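Serine-rich secreted cell wall anchored (LPXTG-motif ) protein (Lactobacillus reuteri ATCC 53608, PDB 5NXK) probably acts as a cell-wall-anchored surface adhesin, its beta-solenoid binding region helping the bacterium attach in the gut of its host. Local coordinates at residues 26-40 with 51-65. Sequence-based numbering, arbitrary orientation.
Sequences NNITLNNAITINNGN and YINALNSDGGIILNN
N27 lies flat over the ring of Y51: its CB stands over the face, 3.4 Å from the ring centroid, a CH-pi contact. Its amide plane is stacked within 9° of the ring. The same side chain uses OD1 to accept the backbone N of Y51 at 2.9 Å, which, with the ring contact, helps fix the amide's rotation. Y51 holds CG between its backbone N and carbonyl carbon (chi1 74°), turning the ring toward N27, and its OH is hydrogen-bonded to D141 OD2. A water joins that hydroxyl to T29 OG1 and N53 ND2, while N53 OD1 is hydrogen-bonded to Y138.

From here two strand pairs run parallel and in register, 28-30 beside 51-54 and 34-36 beside 61-63, with backbone bonds such as I62 N to I34 O at 2.8 Å. Between them N56-G59 forms a type I turn, and a second water accepts from N56 N and lies within hydrogen-bonding distance of L30 O and G59 O, which probably compete for its protons. Inward, L30 CD1 meets I52 CG2 at 3.7 Å, while I36 CD1 touches both I61 CG2 and L63 CD2; helix 7-14 covers I34 and I61. On the face that carries T35 and I62, I62 CD1 is met by A33 CB at 3.7 Å.

At the far end the N65 amide grips the backbone of G39 twice: OD1 accepts G39 N at 2.9 Å and ND2 donates to G39 O at 2.7 Å, from 49° out of the carbonyl plane. Successive coils of the beta-solenoid are thus joined by backbone bonds and aliphatic side-chain contacts, with asparagine side chains binding main-chain groups where the strand pairing stops.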
loop_
_atom_site.group_PDB
_atom_site.type_symbol
_atom_site.label_atom_id
_atom_site.label_comp_id
_atom_site.label_asym_id
_atom_site.label_seq_id
_atom_site.Cartn_x
_atom_site.Cartn_y
_atom_site.Cartn_z
ATOM N N ASN A 26 16.602 11.790 15.615
ATOM C CA ASN A 26 17.397 10.580 15.764
ATOM C C ASN A 26 16.624 9.380 15.217
ATOM O O ASN A 26 15.401 9.445 15.036
ATOM C CB ASN A 26 17.749 10.366 17.249
ATOM C CG ASN A 26 18.849 9.326 17.462
ATOM O OD1 ASN A 26 19.443 8.820 16.508
ATOM N ND2 ASN A 26 19.134 9.019 18.726
ATOM N N ASN A 27 17.326 8.289 14.947
ATOM C CA ASN A 27 16.644 7.048 14.609
ATOM C C ASN A 27 15.869 6.553 15.812
ATOM O O ASN A 27 16.349 6.629 16.938
ATOM C CB ASN A 27 17.628 5.977 14.147
ATOM C CG ASN A 27 18.496 6.440 13.012
ATOM O OD1 ASN A 27 18.016 7.047 12.059
ATOM N ND2 ASN A 27 19.790 6.155 13.102
ATOM N N ILE A 28 14.684 6.011 15.574
ATOM C CA ILE A 28 13.845 5.579 16.673
ATOM C C ILE A 28 13.495 4.105 16.551
ATOM O O ILE A 28 13.068 3.641 15.485
ATOM C CB ILE A 28 12.552 6.408 16.730
ATOM C CG1 ILE A 28 12.910 7.887 16.953
ATOM C CG2 ILE A 28 11.634 5.881 17.822
ATOM C CD1 ILE A 28 11.742 8.777 17.242
ATOM N N THR A 29 13.665 3.373 17.647
ATOM C CA THR A 29 13.222 1.987 17.696
ATOM C C THR A 29 11.995 1.852 18.590
ATOM O O THR A 29 12.020 2.245 19.760
ATOM C CB THR A 29 14.323 1.055 18.214
ATOM O OG1 THR A 29 15.451 1.116 17.337
ATOM C CG2 THR A 29 13.814 -0.379 18.276
ATOM N N LEU A 30 10.933 1.276 18.037
ATOM C CA LEU A 30 9.688 1.085 18.768
ATOM C C LEU A 30 9.537 -0.358 19.247
ATOM O O LEU A 30 9.427 -1.284 18.435
ATOM C CB LEU A 30 8.482 1.463 17.896
ATOM C CG LEU A 30 8.500 2.834 17.214
ATOM C CD1 LEU A 30 7.272 3.006 16.324
ATOM C CD2 LEU A 30 8.578 3.942 18.245
ATOM N N ASN A 31 9.528 -0.545 20.564
ATOM C CA ASN A 31 9.283 -1.861 21.147
ATOM C C ASN A 31 7.788 -2.123 21.303
ATOM O O ASN A 31 7.346 -3.265 21.472
ATOM C CB ASN A 31 9.987 -1.981 22.496
ATOM C CG ASN A 31 11.495 -1.831 22.377
ATOM O OD1 ASN A 31 12.076 -0.876 22.891
ATOM N ND2 ASN A 31 12.130 -2.761 21.672
ATOM N N ASN A 32 7.008 -1.055 21.213
ATOM C CA ASN A 32 5.562 -1.167 21.311
ATOM C C ASN A 32 4.883 -0.479 20.131
ATOM O O ASN A 32 5.467 0.411 19.515
ATOM C CB ASN A 32 5.097 -0.533 22.619
ATOM C CG ASN A 32 5.697 -1.206 23.827
ATOM O OD1 ASN A 32 5.319 -2.319 24.185
ATOM N ND2 ASN A 32 6.684 -0.551 24.436
ATOM N N ALA A 33 3.660 -0.891 19.814
ATOM C CA ALA A 33 2.854 -0.166 18.839
ATOM C C ALA A 33 2.349 1.121 19.481
ATOM O O ALA A 33 2.080 1.152 20.677
ATOM C CB ALA A 33 1.681 -1.016 18.345
ATOM N N ILE A 34 2.220 2.175 18.686
ATOM C CA ILE A 34 1.649 3.433 19.160
ATOM C C ILE A 34 0.248 3.602 18.578
ATOM O O ILE A 34 0.090 3.598 17.363
ATOM C CB ILE A 34 2.513 4.637 18.744
ATOM C CG1 ILE A 34 3.873 4.601 19.439
ATOM C CG2 ILE A 34 1.803 5.937 19.067
ATOM C CD1 ILE A 34 4.846 5.633 18.893
ATOM N N THR A 35 -0.765 3.766 19.425
ATOM C CA THR A 35 -2.128 3.929 18.922
ATOM C C THR A 35 -2.559 5.391 18.876
ATOM O O THR A 35 -2.374 6.134 19.831
ATOM C CB THR A 35 -3.156 3.144 19.770
ATOM O OG1 THR A 35 -2.913 1.735 19.649
ATOM C CG2 THR A 35 -4.576 3.435 19.296
ATOM N N ILE A 36 -3.134 5.780 17.743
ATOM C CA ILE A 36 -3.743 7.080 17.553
ATOM C C ILE A 36 -5.247 6.880 17.415
ATOM O O ILE A 36 -5.722 6.305 16.434
ATOM C CB ILE A 36 -3.217 7.788 16.296
ATOM C CG1 ILE A 36 -1.685 7.789 16.268
ATOM C CG2 ILE A 36 -3.823 9.189 16.181
ATOM C CD1 ILE A 36 -1.097 8.445 15.026
ATOM N N ASN A 37 -6.001 7.358 18.398
ATOM C CA ASN A 37 -7.445 7.155 18.402
ATOM C C ASN A 37 -8.177 8.324 19.040
ATOM O O ASN A 37 -9.213 8.147 19.684
ATOM C CB ASN A 37 -7.811 5.851 19.114
ATOM C CG ASN A 37 -7.373 5.829 20.572
ATOM O OD1 ASN A 37 -6.800 6.792 21.081
ATOM N ND2 ASN A 37 -7.680 4.735 21.257
ATOM N N ASN A 38 -7.622 9.516 18.874
ATOM C CA ASN A 38 -8.160 10.689 19.541
ATOM C C ASN A 38 -8.772 11.708 18.592
ATOM O O ASN A 38 -8.637 12.917 18.803
ATOM C CB ASN A 38 -7.061 11.324 20.406
ATOM C CG ASN A 38 -5.827 11.720 19.609
ATOM O OD1 ASN A 38 -5.702 11.402 18.426
ATOM N ND2 ASN A 38 -4.877 12.362 20.281
ATOM N N GLY A 39 -9.457 11.213 17.559
ATOM C CA GLY A 39 -10.321 12.039 16.729
ATOM C C GLY A 39 -9.699 12.494 15.425
ATOM O O GLY A 39 -8.857 11.793 14.850
ATOM N N ASN A 40 -10.143 13.656 14.943
ATOM C CA ASN A 40 -9.581 14.255 13.742
ATOM C C ASN A 40 -8.123 14.608 13.975
ATOM O O ASN A 40 -7.792 15.264 14.957
ATOM C CB ASN A 40 -10.352 15.518 13.330
ATOM C CG ASN A 40 -11.761 15.216 12.817
ATOM O OD1 ASN A 40 -11.992 14.206 12.149
ATOM N ND2 ASN A 40 -12.708 16.104 13.130
ATOM N N TYR A 51 15.485 6.779 10.590
ATOM C CA TYR A 51 14.590 5.639 10.460
ATOM C C TYR A 51 13.711 5.477 11.696
ATOM O O TYR A 51 14.026 5.983 12.770
ATOM C CB TYR A 51 15.376 4.337 10.183
ATOM C CG TYR A 51 16.149 3.734 11.354
ATOM C CD1 TYR A 51 15.487 3.115 12.417
ATOM C CD2 TYR A 51 17.540 3.719 11.356
ATOM C CE1 TYR A 51 16.183 2.549 13.470
ATOM C CE2 TYR A 51 18.252 3.148 12.410
ATOM C CZ TYR A 51 17.566 2.566 13.465
ATOM O OH TYR A 51 18.256 1.996 14.518
ATOM N N ILE A 52 12.600 4.773 11.518
ATOM C CA ILE A 52 11.805 4.288 12.623
ATOM C C ILE A 52 11.661 2.786 12.455
ATOM O O ILE A 52 11.221 2.307 11.400
ATOM C CB ILE A 52 10.407 4.940 12.671
ATOM C CG1 ILE A 52 10.523 6.466 12.650
ATOM C CG2 ILE A 52 9.643 4.460 13.901
ATOM C CD1 ILE A 52 9.213 7.170 12.528
ATOM N N ASN A 53 12.022 2.037 13.482
ATOM C CA ASN A 53 11.993 0.585 13.391
ATOM C C ASN A 53 10.953 -0.002 14.356
ATOM O O ASN A 53 11.156 -0.033 15.576
ATOM C CB ASN A 53 13.393 0.028 13.663
ATOM C CG ASN A 53 13.452 -1.487 13.606
ATOM O OD1 ASN A 53 12.569 -2.141 13.050
ATOM N ND2 ASN A 53 14.513 -2.055 14.179
ATOM N N ALA A 54 9.834 -0.456 13.799
ATOM C CA ALA A 54 8.730 -0.984 14.592
ATOM C C ALA A 54 8.925 -2.477 14.812
ATOM O O ALA A 54 8.662 -3.296 13.923
ATOM C CB ALA A 54 7.396 -0.714 13.909
ATOM N N LEU A 55 9.414 -2.823 15.999
ATOM C CA LEU A 55 9.827 -4.190 16.282
ATOM C C LEU A 55 8.685 -5.069 16.762
ATOM O O LEU A 55 8.796 -6.294 16.744
ATOM C CB LEU A 55 10.947 -4.205 17.313
ATOM C CG LEU A 55 12.306 -3.799 16.750
ATOM C CD1 LEU A 55 13.358 -3.881 17.839
ATOM C CD2 LEU A 55 12.675 -4.673 15.554
ATOM N N ASN A 56 7.605 -4.448 17.218
ATOM C CA ASN A 56 6.515 -5.199 17.816
ATOM C C ASN A 56 5.531 -5.773 16.799
ATOM O O ASN A 56 4.981 -5.046 15.967
ATOM C CB ASN A 56 5.768 -4.310 18.812
ATOM C CG ASN A 56 4.989 -5.108 19.838
ATOM O OD1 ASN A 56 5.236 -6.300 20.037
ATOM N ND2 ASN A 56 4.045 -4.451 20.503
ATOM N N SER A 57 5.295 -7.081 16.900
ATOM C CA SER A 57 4.319 -7.789 16.065
ATOM C C SER A 57 2.916 -7.178 16.170
ATOM O O SER A 57 2.060 -7.385 15.304
ATOM C CB SER A 57 4.286 -9.280 16.432
ATOM O OG SER A 57 3.726 -9.487 17.719
ATOM N N ASP A 58 2.684 -6.437 17.246
ATOM C CA ASP A 58 1.430 -5.714 17.428
ATOM C C ASP A 58 1.240 -4.626 16.376
ATOM O O ASP A 58 0.110 -4.289 16.026
ATOM C CB ASP A 58 1.367 -5.094 18.827
ATOM C CG ASP A 58 1.402 -6.133 19.928
ATOM O OD1 ASP A 58 1.086 -7.311 19.646
ATOM O OD2 ASP A 58 1.737 -5.771 21.079
ATOM N N GLY A 59 2.344 -4.061 15.901
ATOM C CA GLY A 59 2.292 -2.993 14.915
ATOM C C GLY A 59 3.279 -1.868 15.190
ATOM O O GLY A 59 4.031 -1.918 16.161
ATOM N N GLY A 60 3.302 -0.869 14.313
ATOM C CA GLY A 60 4.141 0.309 14.498
ATOM C C GLY A 60 3.273 1.477 14.927
ATOM O O GLY A 60 3.209 1.844 16.105
ATOM N N ILE A 61 2.609 2.080 13.955
ATOM C CA ILE A 61 1.579 3.067 14.244
ATOM C C ILE A 61 0.218 2.466 13.921
ATOM O O ILE A 61 0.004 1.967 12.819
ATOM C CB ILE A 61 1.797 4.358 13.444
ATOM C CG1 ILE A 61 3.117 4.998 13.859
ATOM C CG2 ILE A 61 0.621 5.318 13.630
ATOM C CD1 ILE A 61 3.491 6.217 13.057
ATOM N N ILE A 62 -0.697 2.507 14.886
ATOM C CA ILE A 62 -2.047 2.026 14.675
ATOM C C ILE A 62 -3.051 3.172 14.711
ATOM O O ILE A 62 -3.216 3.814 15.734
ATOM C CB ILE A 62 -2.450 0.996 15.736
ATOM C CG1 ILE A 62 -1.378 -0.096 15.860
ATOM C CG2 ILE A 62 -3.847 0.442 15.433
ATOM C CD1 ILE A 62 -1.696 -1.159 16.886
ATOM N N LEU A 63 -3.717 3.409 13.587
ATOM C CA LEU A 63 -4.807 4.380 13.496
ATOM C C LEU A 63 -6.055 3.635 13.932
ATOM O O LEU A 63 -6.374 2.579 13.382
ATOM C CB LEU A 63 -4.953 4.918 12.070
ATOM C CG LEU A 63 -3.664 5.423 11.398
ATOM C CD1 LEU A 63 -3.946 6.004 10.008
ATOM C CD2 LEU A 63 -2.934 6.438 12.267
ATOM N N ASN A 64 -6.747 4.139 14.946
ATOM C CA ASN A 64 -7.837 3.361 15.522
ATOM C C ASN A 64 -8.986 4.197 16.086
ATOM O O ASN A 64 -9.517 3.877 17.150
ATOM C CB ASN A 64 -7.269 2.435 16.606
ATOM C CG ASN A 64 -8.079 1.157 16.774
ATOM O OD1 ASN A 64 -9.093 0.946 16.104
ATOM N ND2 ASN A 64 -7.611 0.280 17.656
ATOM N N ASN A 65 -9.367 5.264 15.383
ATOM C CA ASN A 65 -10.550 6.028 15.781
ATOM C C ASN A 65 -11.764 5.120 15.811
ATOM O O ASN A 65 -11.943 4.266 14.939
ATOM C CB ASN A 65 -10.782 7.209 14.839
ATOM C CG ASN A 65 -9.912 8.398 15.185
ATOM O OD1 ASN A 65 -9.490 8.545 16.329
ATOM N ND2 ASN A 65 -9.645 9.256 14.207
HETATM O O HOH W 1 16.657 -0.555 15.575
HETATM O O HOH W 2 6.547 -1.758 17.105
#